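Local coordinates for protein PHB depolymerase (Penicillium funiculosum, PDB 2D81) that hydrolyses the ester bonds of the biopolyester polyhydroxybutyrate, using a circularly permuted alpha/beta hydrolase fold, at residues A178-T183 against W250-N255; L208-S213 against N255-Y260. One frame throughout, in Å; residues are numbered along the deposited sequence.

From the N terminus the chain first lays down strands 13-18, 39-43, 92-98 and 125-130 of the main sheet. It then runs through helix 164-173 into the loop that holds 178-183, the first half of contact 1. Strands 187-192 and 205-210 follow, and the latter opens the first half of contact 2. After strand 221-227 the chain reaches helix 247-251 and its exit loop, where contact 1 closes. Strand 256-260 then closes contact 2. The closures cross: 208-213 lies between the partners of contact 1, and strand 256-260 lies beyond them. They share Asn-255, and a probable hydrogen bond between Tyr-209 and Asp-252 joins them. Together they tie the loop before strand 187-192 to the sheet's antiparallel end.

Contact 1 of 2, residues A178-T183 against W250-N255; sequences ARNTGT and WADTNN
Arg-179 sets CB over one face of the Trp-250 indole, and the rest of its chain crosses the ring obliquely. CB sits 3.6 Å from the centroid of the five-membered ring and 15° off the ring normal, a CH-pi contact. From CG, between the backbone N and the carbonyl carbon (chi1 65°), the chain runs on extended, and CD lies 3.6 Å from Trp-250 NE1. The guanidinium plane is turned 37° from the ring. Its two terminal nitrogens form salt bridges with Asp-140 and Asp-163, and Asp-163 also accepts from Trp-250 NE1. An alanine in place of Trp-250 would probably leave the arginine stem without its flat support and Asp-163 without one of its donors.

Asn-180 and Asp-252 meet with nearly coplanar amide and carboxylate groups. Asn-180 ND2 donates to Asp-252 OD1 at 2.9 Å, on the anti side. ND2 also donates to Thr-183 O, while OD1 accepts from Gly-182 N in an Asx turn. The amide is therefore gripped at both ends. Asp-252 OD2 is held by Tyr-209 OH and Ser-185 OG. Thr-253 OG1 donates to Ala-178 O at 2.7 Å from above the carbonyl plane.

The contact pins the loop before strand 187-192 onto Trp-250 of helix 247-251 and the type I turn 251-254. Asp-163 and Asp-252 are each shared among several donors, which would be expected to stabilise their negative charge.

Contact 2 of 2, residues L208-S213 against N255-Y260; sequences LYVPQS and NMIILY
Ser-213 OG lies between its backbone N and carbonyl carbon (chi1 61°), where it meets Asn-255, whose CG is anti to the carbonyl carbon (chi1 -60°). The hydroxyl donates to Asn-255 OD1 at 2.8 Å, in the amide plane and on a lone pair. A water donates to the same hydroxyl and accepts from Asn-255 N, so a second route joins the two residues.

Further along, strands 208-210 and 256-260 run antiparallel, with 165° between their directions. Tyr-209 and Ile-258 are a hydrogen-bonded pair. Tyr-209 N donates to Ile-258 O at 2.8 Å, and Ile-258 N donates to Tyr-209 O at 3.1 Å. Leu-208 and Leu-259 form the neighbouring non-hydrogen-bonded pair. On their face Leu-208 CB meets Leu-259 CD1 at 4.2 Å. Leu-208 and Ile-257 lie side by side and point the same way, with CD1 and CG2 4.1 Å apart. On the face of Tyr-209 and Ile-258, Tyr-209 CB reaches the edge of the Tyr-260 ring. Beyond the strands, Tyr-209 OH bonds Gly-186 N as well as Asp-252, and Tyr-260 OH bonds Asn-248.

The pairing stops before Pro-211, consistent with its lack of an N-H to donate. Pro-211 CG packs 3.0 Å from Met-256 O, a buried oxygen without a hydrogen-bond partner.

Strand 256-260 also bonds to strand 221-227, which runs parallel to it. The contact is thus the step from parallel to antiparallel pairing in the mixed central sheet of an alpha/beta hydrolase fold.

Contact 1 of 2, residues A178-T183 against W250-N255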
loop_
_atom_site.group_PDB
_atom_site.type_symbol
_atom_site.label_atom_id
_atom_site.label_comp_id
_atom_site.label_asym_id
_atom_site.label_seq_id
_atom_site.Cartn_x
_atom_site.Cartn_y
_atom_site.Cartn_z
ATOM N N ALA A 178 14.362 2.301 17.601
ATOM C CA ALA A 178 13.249 3.106 18.085
ATOM C C ALA A 178 12.960 4.262 17.135
ATOM O O ALA A 178 13.878 4.877 16.589
ATOM C CB ALA A 178 13.563 3.638 19.472
ATOM N N ARG A 179 11.680 4.555 16.940
ATOM C CA ARG A 179 11.275 5.631 16.046
ATOM C C ARG A 179 11.719 6.980 16.593
ATOM O O ARG A 179 11.914 7.139 17.799
ATOM C CB ARG A 179 9.759 5.635 15.872
ATOM C CG ARG A 179 9.002 5.959 17.148
ATOM C CD ARG A 179 7.503 5.988 16.904
ATOM N NE ARG A 179 6.768 6.201 18.146
ATOM C CZ ARG A 179 5.444 6.284 18.228
ATOM N NH1 ARG A 179 4.700 6.172 17.136
ATOM N NH2 ARG A 179 4.864 6.475 19.405
ATOM N N ASN A 180 11.868 7.946 15.693
ATOM C CA ASN A 180 12.174 9.324 16.064
ATOM C C ASN A 180 10.879 10.072 16.362
ATOM O O ASN A 180 10.053 10.264 15.475
ATOM C CB ASN A 180 12.910 10.018 14.918
ATOM C CG ASN A 180 13.244 11.458 15.229
ATOM O OD1 ASN A 180 12.950 11.958 16.316
ATOM N ND2 ASN A 180 13.870 12.138 14.273
ATOM N N THR A 181 10.710 10.494 17.610
ATOM C CA THR A 181 9.484 11.167 18.026
ATOM C C THR A 181 9.627 12.683 17.992
ATOM O O THR A 181 8.723 13.409 18.412
ATOM C CB THR A 181 9.068 10.742 19.452
ATOM O OG1 THR A 181 10.125 11.041 20.371
ATOM C CG2 THR A 181 8.775 9.248 19.496
ATOM N N GLY A 182 10.760 13.158 17.487
ATOM C CA GLY A 182 10.996 14.589 17.418
ATOM C C GLY A 182 11.226 15.062 15.995
ATOM O O GLY A 182 10.621 14.546 15.056
ATOM N N THR A 183 12.104 16.048 15.833
ATOM C CA THR A 183 12.388 16.600 14.514
ATOM C C THR A 183 13.052 15.561 13.613
ATOM O O THR A 183 14.070 14.972 13.970
ATOM C CB THR A 183 13.307 17.831 14.614
ATOM O OG1 THR A 183 12.661 18.845 15.394
ATOM C CG2 THR A 183 13.609 18.381 13.233
ATOM N N TRP A 250 9.637 6.068 11.888
ATOM C CA TRP A 250 10.396 4.825 11.921
ATOM C C TRP A 250 11.500 4.793 10.868
ATOM O O TRP A 250 12.612 4.332 11.135
ATOM C CB TRP A 250 9.456 3.628 11.732
ATOM C CG TRP A 250 8.593 3.375 12.927
ATOM C CD1 TRP A 250 7.325 3.838 13.147
ATOM C CD2 TRP A 250 8.965 2.649 14.104
ATOM N NE1 TRP A 250 6.886 3.446 14.393
ATOM C CE2 TRP A 250 7.875 2.716 15.001
ATOM C CE3 TRP A 250 10.119 1.950 14.491
ATOM C CZ2 TRP A 250 7.903 2.109 16.261
ATOM C CZ3 TRP A 250 10.146 1.346 15.745
ATOM C CH2 TRP A 250 9.044 1.431 16.614
ATOM N N ALA A 251 11.193 5.280 9.671
ATOM C CA ALA A 251 12.177 5.317 8.596
ATOM C C ALA A 251 13.408 6.107 9.031
ATOM O O ALA A 251 14.542 5.744 8.701
ATOM C CB ALA A 251 11.565 5.954 7.353
ATOM N N ASP A 252 13.179 7.184 9.778
ATOM C CA ASP A 252 14.228 8.169 10.033
ATOM C C ASP A 252 15.408 7.584 10.799
ATOM O O ASP A 252 16.538 8.051 10.663
ATOM C CB ASP A 252 13.671 9.359 10.818
ATOM C CG ASP A 252 14.542 10.593 10.689
ATOM O OD1 ASP A 252 14.820 11.251 11.712
ATOM O OD2 ASP A 252 14.943 10.905 9.555
ATOM N N THR A 253 15.141 6.566 11.610
ATOM C CA THR A 253 16.182 5.983 12.447
ATOM C C THR A 253 16.613 4.599 11.962
ATOM O O THR A 253 17.347 3.893 12.655
ATOM C CB THR A 253 15.711 5.868 13.908
ATOM O OG1 THR A 253 14.504 5.094 13.963
ATOM C CG2 THR A 253 15.455 7.249 14.492
ATOM N N ASN A 254 16.168 4.220 10.768
ATOM C CA ASN A 254 16.396 2.867 10.268
ATOM C C ASN A 254 16.831 2.814 8.808
ATOM O O ASN A 254 16.576 1.831 8.111
ATOM C CB ASN A 254 15.132 2.023 10.469
ATOM C CG ASN A 254 14.916 1.645 11.917
ATOM O OD1 ASN A 254 15.607 0.776 12.448
ATOM N ND2 ASN A 254 13.965 2.304 12.571
ATOM N N ASN A 255 17.505 3.866 8.356
ATOM C CA ASN A 255 18.077 3.897 7.013
ATOM C C ASN A 255 17.053 3.442 5.986
ATOM O O ASN A 255 17.347 2.605 5.133
ATOM C CB ASN A 255 19.306 2.992 6.934
ATOM C CG ASN A 255 20.396 3.403 7.898
ATOM O OD1 ASN A 255 20.780 4.569 7.955
ATOM N ND2 ASN A 255 20.911 2.441 8.656
#

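Contact 2 of 2, residues L208-S213 against N255-Y260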
loop_
_atom_site.group_PDB
_atom_site.type_symbol
_atom_site.label_atom_id
_atom_site.label_comp_id
_atom_site.label_asym_id
_atom_site.label_seq_id
_atom_site.Cartn_x
_atom_site.Cartn_y
_atom_site.Cartn_z
ATOM N N LEU A 208 8.595 11.340 -1.666
ATOM C CA LEU A 208 9.319 10.331 -0.903
ATOM C C LEU A 208 10.025 10.973 0.277
ATOM O O LEU A 208 10.569 12.075 0.162
ATOM C CB LEU A 208 10.348 9.600 -1.782
ATOM C CG LEU A 208 11.490 10.402 -2.419
ATOM C CD1 LEU A 208 12.639 9.463 -2.780
ATOM C CD2 LEU A 208 10.985 11.131 -3.650
ATOM N N TYR A 209 10.005 10.289 1.417
ATOM C CA TYR A 209 10.755 10.748 2.574
ATOM C C TYR A 209 12.133 10.111 2.593
ATOM O O TYR A 209 12.258 8.885 2.550
ATOM C CB TYR A 209 10.034 10.405 3.879
ATOM C CG TYR A 209 10.831 10.854 5.075
ATOM C CD1 TYR A 209 11.027 12.211 5.328
ATOM C CD2 TYR A 209 11.480 9.931 5.892
ATOM C CE1 TYR A 209 11.859 12.639 6.359
ATOM C CE2 TYR A 209 12.318 10.348 6.930
ATOM C CZ TYR A 209 12.502 11.706 7.151
ATOM O OH TYR A 209 13.340 12.134 8.153
ATOM N N VAL A 210 13.164 10.949 2.661
ATOM C CA VAL A 210 14.543 10.472 2.654
ATOM C C VAL A 210 15.270 10.905 3.922
ATOM O O VAL A 210 15.560 12.089 4.105
ATOM C CB VAL A 210 15.323 11.023 1.433
ATOM C CG1 VAL A 210 16.765 10.529 1.467
ATOM C CG2 VAL A 210 14.649 10.583 0.138
ATOM N N PRO A 211 15.566 9.952 4.822
ATOM C CA PRO A 211 16.271 10.272 6.068
ATOM C C PRO A 211 17.646 10.841 5.734
ATOM O O PRO A 211 18.171 10.592 4.651
ATOM C CB PRO A 211 16.377 8.915 6.765
ATOM C CG PRO A 211 15.177 8.174 6.254
ATOM C CD PRO A 211 15.181 8.531 4.789
ATOM N N GLN A 212 18.231 11.595 6.658
ATOM C CA GLN A 212 19.558 12.158 6.431
ATOM C C GLN A 212 20.558 11.070 6.046
ATOM O O GLN A 212 21.403 11.270 5.170
ATOM C CB GLN A 212 20.047 12.887 7.686
ATOM C CG GLN A 212 21.447 13.472 7.551
ATOM C CD GLN A 212 21.564 14.439 6.387
ATOM O OE1 GLN A 212 20.854 15.443 6.325
ATOM N NE2 GLN A 212 22.465 14.139 5.455
ATOM N N SER A 213 20.454 9.912 6.692
ATOM C CA SER A 213 21.419 8.837 6.488
ATOM C C SER A 213 21.382 8.276 5.069
ATOM O O SER A 213 22.374 7.725 4.595
ATOM C CB SER A 213 21.172 7.706 7.489
ATOM O OG SER A 213 19.878 7.158 7.318
ATOM N N ASN A 255 17.505 3.866 8.356
ATOM C CA ASN A 255 18.077 3.897 7.013
ATOM C C ASN A 255 17.053 3.442 5.986
ATOM O O ASN A 255 17.347 2.605 5.133
ATOM C CB ASN A 255 19.306 2.992 6.934
ATOM C CG ASN A 255 20.396 3.403 7.898
ATOM O OD1 ASN A 255 20.780 4.569 7.955
ATOM N ND2 ASN A 255 20.911 2.441 8.656
ATOM N N MET A 256 15.850 3.992 6.080
ATOM C CA MET A 256 14.746 3.563 5.229
ATOM C C MET A 256 14.140 4.763 4.507
ATOM O O MET A 256 13.833 5.778 5.128
ATOM C CB MET A 256 13.674 2.878 6.079
ATOM C CG MET A 256 12.537 2.259 5.285
ATOM S SD MET A 256 11.270 1.597 6.379
ATOM C CE MET A 256 12.181 0.226 7.146
ATOM N N ILE A 257 13.981 4.639 3.193
ATOM C CA ILE A 257 13.248 5.623 2.407
ATOM C C ILE A 257 11.786 5.180 2.309
ATOM O O ILE A 257 11.501 3.996 2.133
ATOM C CB ILE A 257 13.849 5.745 0.986
ATOM C CG1 ILE A 257 15.277 6.300 1.077
ATOM C CG2 ILE A 257 12.979 6.640 0.114
ATOM C CD1 ILE A 257 16.000 6.367 -0.265
ATOM N N ILE A 258 10.861 6.124 2.450
ATOM C CA ILE A 258 9.448 5.828 2.234
ATOM C C ILE A 258 8.995 6.524 0.957
ATOM O O ILE A 258 9.053 7.749 0.858
ATOM C CB ILE A 258 8.558 6.337 3.396
ATOM C CG1 ILE A 258 9.102 5.863 4.750
ATOM C CG2 ILE A 258 7.132 5.842 3.201
ATOM C CD1 ILE A 258 9.078 4.357 4.954
ATOM N N LEU A 259 8.549 5.743 -0.023
ATOM C CA LEU A 259 8.029 6.302 -1.269
ATOM C C LEU A 259 6.515 6.445 -1.178
ATOM O O LEU A 259 5.820 5.498 -0.803
ATOM C CB LEU A 259 8.390 5.395 -2.449
ATOM C CG LEU A 259 7.755 5.711 -3.809
ATOM C CD1 LEU A 259 8.239 7.072 -4.311
ATOM C CD2 LEU A 259 8.123 4.616 -4.806
ATOM N N TYR A 260 6.016 7.632 -1.509
ATOM C CA TYR A 260 4.579 7.909 -1.458
ATOM C C TYR A 260 4.012 8.274 -2.829
ATOM O O TYR A 260 3.915 9.454 -3.167
ATOM C CB TYR A 260 4.269 9.076 -0.505
ATOM C CG TYR A 260 4.622 8.864 0.950
ATOM C CD1 TYR A 260 5.857 9.278 1.460
ATOM C CD2 TYR A 260 3.709 8.281 1.826
ATOM C CE1 TYR A 260 6.166 9.119 2.815
ATOM C CE2 TYR A 260 4.010 8.115 3.179
ATOM C CZ TYR A 260 5.237 8.535 3.665
ATOM O OH TYR A 260 5.532 8.370 5.000
HETATM O O HOH W 1 18.221 6.519 9.328
#